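Local coordinates for secretion activator protein, hypothetical (Brucella abortus bv. 1 str. 9-941, PDB 7DNP) that probably hydrolyses peptidoglycan as a muramidase-type autolysin (SagA) of the family 108 glycosyl hydrolases, working with the type IV secretion system, at residues V106-D111 / L119-K124; H84-F89 / K100-V105; H12-E17 / T59-I64. All blocks are in the same frame, centred on the assembly; numbering follows the deposited sequence.

Contact 1 (V106-D111 / L119-K124)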
ATOM      1  N   VAL A 106     -13.377   0.177 -10.094  1.00 22.80           N
ATOM      2  CA  VAL A 106     -14.195   1.293 -10.561  1.00 22.18           C
ATOM      3  C   VAL A 106     -14.476   1.228 -12.056  1.00 23.05           C
ATOM      4  O   VAL A 106     -15.210   2.079 -12.574  1.00 21.17           O
ATOM      5  CB  VAL A 106     -13.551   2.647 -10.194  1.00 21.92           C
ATOM      6  CG1 VAL A 106     -13.197   2.680  -8.719  1.00 21.26           C
ATOM      7  CG2 VAL A 106     -12.317   2.913 -11.054  1.00 21.29           C
ATOM      8  N   GLY A 107     -13.911   0.253 -12.764  1.00 23.59           N
ATOM      9  CA  GLY A 107     -14.274  -0.005 -14.145  1.00 24.13           C
ATOM     10  C   GLY A 107     -13.622   0.879 -15.189  1.00 27.06           C
ATOM     11  O   GLY A 107     -14.300   1.368 -16.097  1.00 24.86           O
ATOM     12  N   VAL A 108     -12.309   1.086 -15.088  1.00 23.65           N
ATOM     13  CA  VAL A 108     -11.559   1.836 -16.088  1.00 25.99           C
ATOM     14  C   VAL A 108     -10.352   1.005 -16.509  1.00 23.64           C
ATOM     15  O   VAL A 108     -10.029  -0.016 -15.903  1.00 21.98           O
ATOM     16  CB  VAL A 108     -11.120   3.228 -15.581  1.00 23.94           C
ATOM     17  CG1 VAL A 108     -12.333   4.082 -15.229  1.00 25.80           C
ATOM     18  CG2 VAL A 108     -10.207   3.096 -14.388  1.00 20.49           C
ATOM     19  N   ASP A 109      -9.692   1.454 -17.577  1.00 22.75           N
ATOM     20  CA  ASP A 109      -8.500   0.771 -18.068  1.00 26.62           C
ATOM     21  C   ASP A 109      -7.473   0.617 -16.954  1.00 23.91           C
ATOM     22  O   ASP A 109      -7.188   1.565 -16.217  1.00 21.91           O
ATOM     23  CB  ASP A 109      -7.890   1.547 -19.236  1.00 26.60           C
ATOM     24  CG  ASP A 109      -8.734   1.473 -20.494  1.00 35.80           C
ATOM     25  OD1 ASP A 109      -9.727   0.714 -20.511  1.00 30.20           O
ATOM     26  OD2 ASP A 109      -8.399   2.179 -21.469  1.00 35.28           O
ATOM     27  N   GLN A 110      -6.914  -0.586 -16.830  1.00 22.87           N
ATOM     28  CA  GLN A 110      -5.953  -0.884 -15.769  1.00 22.65           C
ATOM     29  C   GLN A 110      -4.548  -0.596 -16.283  1.00 22.42           C
ATOM     30  O   GLN A 110      -3.869  -1.470 -16.823  1.00 25.73           O
ATOM     31  CB  GLN A 110      -6.096  -2.329 -15.314  1.00 24.16           C
ATOM     32  CG  GLN A 110      -7.480  -2.645 -14.796  1.00 25.61           C
ATOM     33  CD  GLN A 110      -7.750  -4.128 -14.738  1.00 26.02           C
ATOM     34  OE1 GLN A 110      -6.848  -4.925 -14.485  1.00 30.21           O
ATOM     35  NE2 GLN A 110      -8.996  -4.510 -14.986  1.00 26.31           N
ATOM     36  N   ASP A 111      -4.094   0.643 -16.101  1.00 20.82           N
ATOM     37  CA  ASP A 111      -2.744   1.020 -16.495  1.00 20.31           C
ATOM     38  C   ASP A 111      -1.833   1.315 -15.308  1.00 21.64           C
ATOM     39  O   ASP A 111      -0.644   1.580 -15.511  1.00 19.79           O
ATOM     40  CB  ASP A 111      -2.779   2.221 -17.453  1.00 17.87           C
ATOM     41  CG  ASP A 111      -3.416   3.456 -16.842  1.00 19.89           C
ATOM     42  OD1 ASP A 111      -3.523   3.546 -15.601  1.00 23.82           O
ATOM     43  OD2 ASP A 111      -3.807   4.357 -17.615  1.00 24.02           O
ATOM     44  N   LEU A 119      -9.981   9.088 -11.606  1.00 17.78           N
ATOM     45  CA  LEU A 119     -10.537   9.961 -10.580  1.00 16.92           C
ATOM     46  C   LEU A 119     -12.036  10.150 -10.770  1.00 21.56           C
ATOM     47  O   LEU A 119     -12.794  10.164  -9.794  1.00 19.10           O
ATOM     48  CB  LEU A 119      -9.833  11.318 -10.595  1.00 19.29           C
ATOM     49  CG  LEU A 119      -8.402  11.434 -10.073  1.00 24.61           C
ATOM     50  CD1 LEU A 119      -7.870  12.830 -10.364  1.00 26.00           C
ATOM     51  CD2 LEU A 119      -8.348  11.142  -8.585  1.00 25.92           C
ATOM     52  N   ALA A 120     -12.480  10.296 -12.023  1.00 18.40           N
ATOM     53  CA  ALA A 120     -13.906  10.478 -12.281  1.00 18.48           C
ATOM     54  C   ALA A 120     -14.705   9.257 -11.846  1.00 20.82           C
ATOM     55  O   ALA A 120     -15.742   9.389 -11.186  1.00 24.71           O
ATOM     56  CB  ALA A 120     -14.139  10.775 -13.761  1.00 18.37           C
ATOM     57  N   ALA A 121     -14.225   8.058 -12.189  1.00 23.71           N
ATOM     58  CA  ALA A 121     -14.935   6.834 -11.837  1.00 21.15           C
ATOM     59  C   ALA A 121     -14.907   6.570 -10.338  1.00 23.72           C
ATOM     60  O   ALA A 121     -15.879   6.045  -9.784  1.00 22.11           O
ATOM     61  CB  ALA A 121     -14.337   5.650 -12.595  1.00 21.34           C
ATOM     62  N   VAL A 122     -13.803   6.911  -9.668  1.00 19.74           N
ATOM     63  CA  VAL A 122     -13.744   6.753  -8.219  1.00 21.16           C
ATOM     64  C   VAL A 122     -14.773   7.650  -7.545  1.00 21.75           C
ATOM     65  O   VAL A 122     -15.486   7.226  -6.629  1.00 21.37           O
ATOM     66  CB  VAL A 122     -12.320   7.043  -7.707  1.00 21.37           C
ATOM     67  CG1 VAL A 122     -12.334   7.213  -6.201  1.00 23.58           C
ATOM     68  CG2 VAL A 122     -11.372   5.918  -8.107  1.00 15.66           C
ATOM     69  N   ARG A 123     -14.880   8.897  -7.994  1.00 22.05           N
ATOM     70  CA  ARG A 123     -15.790   9.842  -7.361  1.00 25.45           C
ATOM     71  C   ARG A 123     -17.251   9.614  -7.730  1.00 22.38           C
ATOM     72  O   ARG A 123     -18.123  10.278  -7.162  1.00 26.39           O
ATOM     73  CB  ARG A 123     -15.369  11.273  -7.702  1.00 23.70           C
ATOM     74  CG  ARG A 123     -14.162  11.713  -6.887  1.00 28.28           C
ATOM     75  CD  ARG A 123     -13.351  12.810  -7.551  1.00 27.78           C
ATOM     76  NE  ARG A 123     -12.095  13.009  -6.832  1.00 24.33           N
ATOM     77  CZ  ARG A 123     -11.178  13.917  -7.144  1.00 25.05           C
ATOM     78  NH1 ARG A 123     -11.372  14.738  -8.167  1.00 23.97           N
ATOM     79  NH2 ARG A 123     -10.070  14.014  -6.422  1.00 22.80           N
ATOM     80  N   LYS A 124     -17.541   8.692  -8.646  1.00 24.24           N
ATOM     81  CA  LYS A 124     -18.914   8.324  -8.966  1.00 24.90           C
ATOM     82  C   LYS A 124     -19.435   7.166  -8.124  1.00 25.39           C
ATOM     83  O   LYS A 124     -20.624   6.841  -8.217  1.00 24.78           O
ATOM     84  CB  LYS A 124     -19.038   7.954 -10.448  1.00 27.83           C
ATOM     85  CG  LYS A 124     -18.949   9.133 -11.397  1.00 27.21           C
ATOM     86  CD  LYS A 124     -18.837   8.661 -12.841  1.00 29.62           C
ATOM     87  CE  LYS A 124     -18.795   9.837 -13.809  1.00 27.97           C
ATOM     88  NZ  LYS A 124     -18.714   9.388 -15.228  1.00 37.05           N
TER
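V106 meets A121 and V122 where the chain leaves helix 95-106 and helix 116-123 packs back against that exit. The V106 side chain can be followed outward. Its CB already lies 3.9 Å from A121 CB. From there the two methyls part. CG2 sits in the crowded position between the backbone N and the carbonyl carbon and touches A121 CB at 3.7 Å. CG1, beside the backbone N and anti to the carbonyl carbon, chi1 -51°, reaches V122 instead. It meets V122 CG2 at 3.8 Å and lies 4.1 Å from V122 CA. The two valines cross obliquely.

A121 CB has further neighbours. V106 O approaches it at 3.7 Å, and V108 CG1 comes equally close at 3.7 Å. One alanine methyl thus meets two valine branches and a carbonyl oxygen. No hydrogen bond joins the segments, so the contact is apolar packing. G107, between the two valines, takes positive phi (81°) and is the first residue to leave the helix; V106 and V108 both direct their CB atoms toward helix 116-123.

V106 and V122 also touch I130 of helix 127-142, which extends the apolar patch. D111 OD1 accepts a hydrogen bond from Q103 NE2, tying the loop at D111 back to helix 95-106. The arrangement is a helix-loop-helix packing within the predicted peptidoglycan domain of this muramidase.

Contact 2 (H84-F89 / K100-V105)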
ATOM      1  N   HIS A  84      -6.320   5.080   2.113  1.00 14.73           N
ATOM      2  CA  HIS A  84      -5.598   4.163   2.994  1.00 18.05           C
ATOM      3  C   HIS A  84      -5.604   2.742   2.447  1.00 18.53           C
ATOM      4  O   HIS A  84      -4.574   2.057   2.474  1.00 18.08           O
ATOM      5  CB  HIS A  84      -6.194   4.193   4.402  1.00 18.02           C
ATOM      6  CG  HIS A  84      -5.534   3.241   5.352  1.00 21.49           C
ATOM      7  ND1 HIS A  84      -4.252   3.427   5.821  1.00 21.67           N
ATOM      8  CD2 HIS A  84      -5.976   2.089   5.912  1.00 19.13           C
ATOM      9  CE1 HIS A  84      -3.933   2.435   6.634  1.00 20.99           C
ATOM     10  NE2 HIS A  84      -4.960   1.608   6.704  1.00 20.10           N
ATOM     11  N   ALA A  85      -6.757   2.279   1.959  1.00 15.12           N
ATOM     12  CA  ALA A  85      -6.834   0.939   1.388  1.00 16.16           C
ATOM     13  C   ALA A  85      -5.885   0.790   0.205  1.00 15.95           C
ATOM     14  O   ALA A  85      -5.243  -0.251   0.040  1.00 17.63           O
ATOM     15  CB  ALA A  85      -8.267   0.634   0.952  1.00 16.39           C
ATOM     16  N   THR A  86      -5.793   1.823  -0.632  1.00 15.92           N
ATOM     17  CA  THR A  86      -4.919   1.763  -1.796  1.00 15.03           C
ATOM     18  C   THR A  86      -3.454   1.860  -1.389  1.00 15.85           C
ATOM     19  O   THR A  86      -2.597   1.174  -1.963  1.00 16.17           O
ATOM     20  CB  THR A  86      -5.297   2.875  -2.770  1.00 18.57           C
ATOM     21  OG1 THR A  86      -6.689   2.759  -3.090  1.00 19.96           O
ATOM     22  CG2 THR A  86      -4.473   2.784  -4.046  1.00 13.84           C
ATOM     23  N   LEU A  87      -3.153   2.686  -0.384  1.00 15.47           N
ATOM     24  CA  LEU A  87      -1.776   2.829   0.087  1.00 17.44           C
ATOM     25  C   LEU A  87      -1.228   1.514   0.627  1.00 15.87           C
ATOM     26  O   LEU A  87      -0.101   1.119   0.302  1.00 16.12           O
ATOM     27  CB  LEU A  87      -1.698   3.916   1.160  1.00 18.13           C
ATOM     28  CG  LEU A  87      -0.378   4.026   1.930  1.00 16.52           C
ATOM     29  CD1 LEU A  87       0.759   4.450   1.015  1.00 13.76           C
ATOM     30  CD2 LEU A  87      -0.524   4.993   3.101  1.00 20.00           C
ATOM     31  N   ASP A  88      -1.997   0.823   1.470  1.00 16.43           N
ATOM     32  CA  ASP A  88      -1.464  -0.411   2.043  1.00 16.02           C
ATOM     33  C   ASP A  88      -1.248  -1.472   0.972  1.00 16.29           C
ATOM     34  O   ASP A  88      -0.226  -2.168   0.983  1.00 15.60           O
ATOM     35  CB  ASP A  88      -2.374  -0.955   3.138  1.00 16.16           C
ATOM     36  CG  ASP A  88      -1.738  -2.125   3.861  1.00 18.01           C
ATOM     37  OD1 ASP A  88      -0.865  -1.880   4.715  1.00 21.12           O
ATOM     38  OD2 ASP A  88      -2.073  -3.288   3.544  1.00 21.95           O
ATOM     39  N   PHE A  89      -2.204  -1.620   0.051  1.00 14.23           N
ATOM     40  CA  PHE A  89      -2.018  -2.497  -1.102  1.00 16.16           C
ATOM     41  C   PHE A  89      -0.758  -2.106  -1.871  1.00 16.43           C
ATOM     42  O   PHE A  89       0.050  -2.967  -2.243  1.00 12.63           O
ATOM     43  CB  PHE A  89      -3.271  -2.428  -1.988  1.00 15.03           C
ATOM     44  CG  PHE A  89      -3.446  -3.587  -2.945  1.00 16.77           C
ATOM     45  CD1 PHE A  89      -2.432  -4.504  -3.176  1.00 13.83           C
ATOM     46  CD2 PHE A  89      -4.643  -3.736  -3.634  1.00 13.58           C
ATOM     47  CE1 PHE A  89      -2.612  -5.554  -4.066  1.00 13.94           C
ATOM     48  CE2 PHE A  89      -4.829  -4.783  -4.524  1.00 15.58           C
ATOM     49  CZ  PHE A  89      -3.808  -5.695  -4.740  1.00 18.18           C
ATOM     50  N   LYS A 100      -3.956  -0.662 -10.432  1.00 16.79           N
ATOM     51  CA  LYS A 100      -4.623  -1.505 -11.424  1.00 20.12           C
ATOM     52  C   LYS A 100      -5.866  -2.169 -10.841  1.00 23.08           C
ATOM     53  O   LYS A 100      -6.903  -2.266 -11.510  1.00 17.85           O
ATOM     54  CB  LYS A 100      -3.655  -2.564 -11.954  1.00 20.46           C
ATOM     55  CG  LYS A 100      -2.668  -2.057 -12.994  1.00 19.36           C
ATOM     56  CD  LYS A 100      -1.690  -3.157 -13.393  1.00 25.56           C
ATOM     57  CE  LYS A 100      -0.671  -2.653 -14.399  1.00 27.57           C
ATOM     58  NZ  LYS A 100       0.067  -3.769 -15.057  1.00 34.61           N
ATOM     59  N   MET A 101      -5.782  -2.627  -9.590  1.00 18.26           N
ATOM     60  CA  MET A 101      -6.934  -3.262  -8.962  1.00 19.01           C
ATOM     61  C   MET A 101      -8.010  -2.241  -8.618  1.00 18.80           C
ATOM     62  O   MET A 101      -9.206  -2.536  -8.723  1.00 15.23           O
ATOM     63  CB  MET A 101      -6.498  -4.027  -7.712  1.00 22.99           C
ATOM     64  CG  MET A 101      -7.328  -5.276  -7.436  1.00 27.29           C
ATOM     65  SD  MET A 101      -7.142  -6.557  -8.702  1.00 33.98           S
ATOM     66  CE  MET A 101      -5.364  -6.591  -8.894  1.00 33.31           C
ATOM     67  N   LEU A 102      -7.607  -1.039  -8.195  1.00 15.26           N
ATOM     68  CA  LEU A 102      -8.584   0.023  -7.980  1.00 18.04           C
ATOM     69  C   LEU A 102      -9.287   0.374  -9.283  1.00 18.36           C
ATOM     70  O   LEU A 102     -10.498   0.627  -9.298  1.00 18.10           O
ATOM     71  CB  LEU A 102      -7.905   1.258  -7.383  1.00 18.99           C
ATOM     72  CG  LEU A 102      -8.793   2.499  -7.270  1.00 22.30           C
ATOM     73  CD1 LEU A 102      -9.868   2.300  -6.212  1.00 21.13           C
ATOM     74  CD2 LEU A 102      -7.969   3.746  -6.970  1.00 20.15           C
ATOM     75  N   GLN A 103      -8.539   0.378 -10.390  1.00 18.34           N
ATOM     76  CA  GLN A 103      -9.130   0.652 -11.695  1.00 19.51           C
ATOM     77  C   GLN A 103     -10.098  -0.456 -12.099  1.00 21.92           C
ATOM     78  O   GLN A 103     -11.172  -0.182 -12.649  1.00 23.22           O
ATOM     79  CB  GLN A 103      -8.016   0.843 -12.731  1.00 16.27           C
ATOM     80  CG  GLN A 103      -7.276   2.183 -12.559  1.00 16.28           C
ATOM     81  CD  GLN A 103      -5.935   2.258 -13.279  1.00 16.99           C
ATOM     82  OE1 GLN A 103      -5.212   1.267 -13.395  1.00 18.13           O
ATOM     83  NE2 GLN A 103      -5.591   3.455 -13.749  1.00 19.46           N
ATOM     84  N   LYS A 104      -9.745  -1.712 -11.814  1.00 20.35           N
ATOM     85  CA  LYS A 104     -10.661  -2.822 -12.067  1.00 22.74           C
ATOM     86  C   LYS A 104     -11.954  -2.661 -11.274  1.00 23.42           C
ATOM     87  O   LYS A 104     -13.048  -2.909 -11.795  1.00 25.29           O
ATOM     88  CB  LYS A 104      -9.973  -4.145 -11.725  1.00 23.73           C
ATOM     89  CG  LYS A 104     -10.737  -5.395 -12.146  1.00 26.55           C
ATOM     90  CD  LYS A 104     -10.069  -6.649 -11.600  1.00 28.14           C
ATOM     91  CE  LYS A 104     -10.569  -7.905 -12.299  1.00 30.66           C
ATOM     92  NZ  LYS A 104     -10.175  -9.142 -11.566  1.00 39.10           N
ATOM     93  N   VAL A 105     -11.848  -2.218 -10.019  1.00 24.74           N
ATOM     94  CA  VAL A 105     -13.025  -2.068  -9.168  1.00 23.45           C
ATOM     95  C   VAL A 105     -13.943  -0.967  -9.690  1.00 23.33           C
ATOM     96  O   VAL A 105     -15.167  -1.131  -9.729  1.00 23.27           O
ATOM     97  CB  VAL A 105     -12.594  -1.806  -7.714  1.00 19.84           C
ATOM     98  CG1 VAL A 105     -13.729  -1.180  -6.922  1.00 25.20           C
ATOM     99  CG2 VAL A 105     -12.120  -3.102  -7.058  1.00 18.58           C
TER
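T86 and L102 make the closest backbone approach of the two helical segments, with their CA atoms 7.4 Å apart. This is helix-helix packing between 82-93 and 95-106, two successive helices of the mainly helical muramidase fold. It is buried and contains no hydrogen bond between the segments.

F89 and M101 carry much of the contact. F89 CG stands anti to the backbone N, chi1 -160°, which sends the ring across to the other helix. There CE2 meets M101 CB at 3.7 Å and M101 CG at 3.9 Å. The approach to the ring is oblique, and the two side chains cross at a slant. The methionine is touched at CB and CG, and its chain is bent at chi2 and chi3. Helix 127-142 covers this pair, with R138 on F89 and A137 on M101. The F89 side chain also lies about 6 Å from the bound peptidoglycan fragment, so this packing lies close to the bound ligand.

D88, on the same turn as F89, forms salt bridges with R138 and R158. They link helix 82-93 to helices 127-142 and 148-170.

T86 and L102 form the second, looser pair. The T86 hydroxyl is hydrogen-bonded to V82 O in its own helix. Its OG1 has L102 CD2 as a neighbour at 4.2 Å.

Contact 3 (H12-E17 / T59-I64)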
ATOM      1  N   HIS A  12       0.585   3.941  12.053  1.00 28.12           N
ATOM      2  CA  HIS A  12       0.147   2.549  12.098  1.00 30.89           C
ATOM      3  C   HIS A  12       1.024   1.653  11.234  1.00 27.50           C
ATOM      4  O   HIS A  12       1.251   0.491  11.583  1.00 29.03           O
ATOM      5  CB  HIS A  12      -1.314   2.436  11.660  1.00 27.97           C
ATOM      6  CG  HIS A  12      -2.277   3.057  12.621  1.00 34.04           C
ATOM      7  ND1 HIS A  12      -2.928   4.245  12.359  1.00 36.57           N
ATOM      8  CD2 HIS A  12      -2.690   2.663  13.848  1.00 32.84           C
ATOM      9  CE1 HIS A  12      -3.704   4.553  13.383  1.00 32.66           C
ATOM     10  NE2 HIS A  12      -3.578   3.609  14.300  1.00 37.31           N
ATOM     11  N   VAL A  13       1.521   2.163  10.107  1.00 26.43           N
ATOM     12  CA  VAL A  13       2.430   1.371   9.282  1.00 26.38           C
ATOM     13  C   VAL A  13       3.721   1.093  10.040  1.00 23.80           C
ATOM     14  O   VAL A  13       4.153  -0.059  10.161  1.00 28.76           O
ATOM     15  CB  VAL A  13       2.701   2.076   7.941  1.00 25.95           C
ATOM     16  CG1 VAL A  13       3.794   1.349   7.169  1.00 23.72           C
ATOM     17  CG2 VAL A  13       1.423   2.166   7.113  1.00 22.79           C
ATOM     18  N   PHE A  14       4.355   2.143  10.569  1.00 22.64           N
ATOM     19  CA  PHE A  14       5.618   1.966  11.281  1.00 25.87           C
ATOM     20  C   PHE A  14       5.441   1.088  12.516  1.00 31.36           C
ATOM     21  O   PHE A  14       6.318   0.277  12.840  1.00 27.99           O
ATOM     22  CB  PHE A  14       6.202   3.328  11.663  1.00 23.91           C
ATOM     23  CG  PHE A  14       6.862   4.049  10.517  1.00 22.94           C
ATOM     24  CD1 PHE A  14       8.029   3.559   9.954  1.00 23.61           C
ATOM     25  CD2 PHE A  14       6.314   5.214  10.002  1.00 20.82           C
ATOM     26  CE1 PHE A  14       8.639   4.214   8.901  1.00 23.07           C
ATOM     27  CE2 PHE A  14       6.919   5.874   8.949  1.00 20.98           C
ATOM     28  CZ  PHE A  14       8.083   5.374   8.398  1.00 20.80           C
ATOM     29  N   SER A  15       4.313   1.233  13.215  1.00 27.68           N
ATOM     30  CA  SER A  15       4.023   0.370  14.356  1.00 29.36           C
ATOM     31  C   SER A  15       3.919  -1.090  13.929  1.00 28.07           C
ATOM     32  O   SER A  15       4.483  -1.979  14.573  1.00 31.04           O
ATOM     33  CB  SER A  15       2.728   0.817  15.037  1.00 29.37           C
ATOM     34  OG  SER A  15       2.908   2.033  15.742  1.00 36.30           O
ATOM     35  N   ASP A  16       3.198  -1.354  12.838  1.00 27.04           N
ATOM     36  CA  ASP A  16       2.945  -2.725  12.406  1.00 30.51           C
ATOM     37  C   ASP A  16       4.163  -3.390  11.778  1.00 35.96           C
ATOM     38  O   ASP A  16       4.154  -4.614  11.611  1.00 34.19           O
ATOM     39  CB  ASP A  16       1.779  -2.762  11.411  1.00 30.54           C
ATOM     40  CG  ASP A  16       0.454  -2.350  12.038  1.00 36.46           C
ATOM     41  OD1 ASP A  16       0.425  -2.065  13.256  1.00 41.43           O
ATOM     42  OD2 ASP A  16      -0.563  -2.311  11.310  1.00 38.32           O
ATOM     43  N   GLU A  17       5.201  -2.627  11.440  1.00 29.75           N
ATOM     44  CA  GLU A  17       6.363  -3.138  10.718  1.00 28.29           C
ATOM     45  C   GLU A  17       7.539  -3.468  11.621  1.00 30.44           C
ATOM     46  O   GLU A  17       8.260  -4.434  11.357  1.00 36.41           O
ATOM     47  CB  GLU A  17       6.822  -2.120   9.668  1.00 31.20           C
ATOM     48  CG  GLU A  17       5.979  -2.104   8.412  1.00 25.55           C
ATOM     49  CD  GLU A  17       5.803  -3.487   7.830  1.00 33.37           C
ATOM     50  OE1 GLU A  17       6.821  -4.195   7.657  1.00 32.89           O
ATOM     51  OE2 GLU A  17       4.643  -3.866   7.552  1.00 35.60           O
ATOM     52  N   THR A  59      13.543   8.792   8.686  1.00 19.34           N
ATOM     53  CA  THR A  59      13.289   9.928   7.806  1.00 19.63           C
ATOM     54  C   THR A  59      13.308   9.504   6.343  1.00 18.66           C
ATOM     55  O   THR A  59      12.423   9.878   5.566  1.00 18.70           O
ATOM     56  CB  THR A  59      14.316  11.034   8.050  1.00 27.73           C
ATOM     57  OG1 THR A  59      14.102  11.604   9.342  1.00 28.24           O
ATOM     58  CG2 THR A  59      14.181  12.136   6.994  1.00 25.50           C
ATOM     59  N   LYS A  60      14.315   8.721   5.943  1.00 18.80           N
ATOM     60  CA  LYS A  60      14.363   8.281   4.553  1.00 18.40           C
ATOM     61  C   LYS A  60      13.230   7.311   4.247  1.00 18.23           C
ATOM     62  O   LYS A  60      12.632   7.374   3.167  1.00 16.57           O
ATOM     63  CB  LYS A  60      15.716   7.649   4.228  1.00 18.49           C
ATOM     64  CG  LYS A  60      15.888   7.364   2.734  1.00 21.55           C
ATOM     65  CD  LYS A  60      17.226   6.724   2.419  1.00 22.05           C
ATOM     66  CE  LYS A  60      18.312   7.763   2.234  1.00 24.33           C
ATOM     67  NZ  LYS A  60      19.551   7.132   1.701  1.00 26.15           N
ATOM     68  N   ALA A  61      12.922   6.403   5.180  1.00 17.47           N
ATOM     69  CA  ALA A  61      11.776   5.517   4.991  1.00 18.67           C
ATOM     70  C   ALA A  61      10.493   6.314   4.797  1.00 15.26           C
ATOM     71  O   ALA A  61       9.664   5.977   3.944  1.00 15.72           O
ATOM     72  CB  ALA A  61      11.639   4.565   6.180  1.00 18.66           C
ATOM     73  N   THR A  62      10.325   7.392   5.567  1.00 16.54           N
ATOM     74  CA  THR A  62       9.132   8.221   5.421  1.00 20.06           C
ATOM     75  C   THR A  62       9.098   8.911   4.061  1.00 15.50           C
ATOM     76  O   THR A  62       8.038   8.987   3.430  1.00 17.66           O
ATOM     77  CB  THR A  62       9.058   9.244   6.557  1.00 18.43           C
ATOM     78  OG1 THR A  62       9.095   8.562   7.817  1.00 18.53           O
ATOM     79  CG2 THR A  62       7.770  10.052   6.473  1.00 17.56           C
ATOM     80  N   ASP A  63      10.240   9.415   3.587  1.00 15.95           N
ATOM     81  CA  ASP A  63      10.263  10.019   2.256  1.00 18.13           C
ATOM     82  C   ASP A  63       9.926   8.992   1.185  1.00 16.19           C
ATOM     83  O   ASP A  63       9.241   9.303   0.204  1.00 18.61           O
ATOM     84  CB  ASP A  63      11.628  10.643   1.966  1.00 16.21           C
ATOM     85  CG  ASP A  63      11.976  11.775   2.911  1.00 21.77           C
ATOM     86  OD1 ASP A  63      11.058  12.466   3.401  1.00 20.57           O
ATOM     87  OD2 ASP A  63      13.182  11.977   3.160  1.00 22.40           O
ATOM     88  N   ILE A  64      10.407   7.759   1.354  1.00 15.77           N
ATOM     89  CA  ILE A  64      10.127   6.707   0.385  1.00 16.61           C
ATOM     90  C   ILE A  64       8.643   6.375   0.369  1.00 15.43           C
ATOM     91  O   ILE A  64       8.035   6.248  -0.700  1.00 17.45           O
ATOM     92  CB  ILE A  64      10.977   5.462   0.691  1.00 15.87           C
ATOM     93  CG1 ILE A  64      12.453   5.742   0.376  1.00 16.23           C
ATOM     94  CG2 ILE A  64      10.448   4.259  -0.081  1.00 15.62           C
ATOM     95  CD1 ILE A  64      13.401   4.708   0.942  1.00 19.48           C
TER
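Helix-helix packing inside the glycosyl hydrolase 108 part of the chain brings F14 of helix 5-17 against A61 and T62 of helix 58-70. The family belongs to the lysozyme clan. The contact is small and partly buried. One aromatic ring spans the gap between backbones whose nearest CA atoms, F14 and T62, are 9.3 Å apart.

F14 directs its CB toward the other helix. Its CG is anti to the carbonyl carbon and beside the backbone N, chi1 -77°, and the ring extends outward from there. Its far end does the touching. CE1 has A61 CB at 4.1 Å, and this methyl lies at the ring edge, near the ring plane. The meeting is plain apolar packing.

CZ and CE2 lie nearest T62. CZ lies 4.1 Å from T62 N, so the ring also comes near the backbone of helix 58-70. The F14 and T62 side chains cross at about a right angle. T62 OG1 sits obliquely to the ring, in van der Waals contact. It is hydrogen-bonded to K58 O, one turn back in its own helix.

K58 also forms a cation-pi interaction with F14, so the ring has a charged neighbour as well as apolar ones. M33 touches both F14 and A61 and extends the packing into the turn that joins strands 31-32 and 35-36. The A61 side chain is about 8 Å from the bound ligand. T62 OG1 makes the shortest approach between the segments, 3.4 Å from F14 CZ and 3.6 Å from F14 CE2.

In the fold
Contact 2 is the core contact: all its touching residues are buried, and its centre lies about 8 Å from that of the chain. Contacts 1 and 3 are partly buried and lie on opposite sides of the chain's centre, with their own centres about 28 Å apart. Contacts 1 and 2 share helix 95-106, which packs on helix 82-93 and then runs into the loop of contact 1. Their segments touch, and V108 N probably hydrogen-bonds to Q103 O. Contact 3 joins two other helices. Small aliphatic groups make contact 1, whereas contacts 2 and 3 each depend on a phenylalanine, the latter with a nearby lysine.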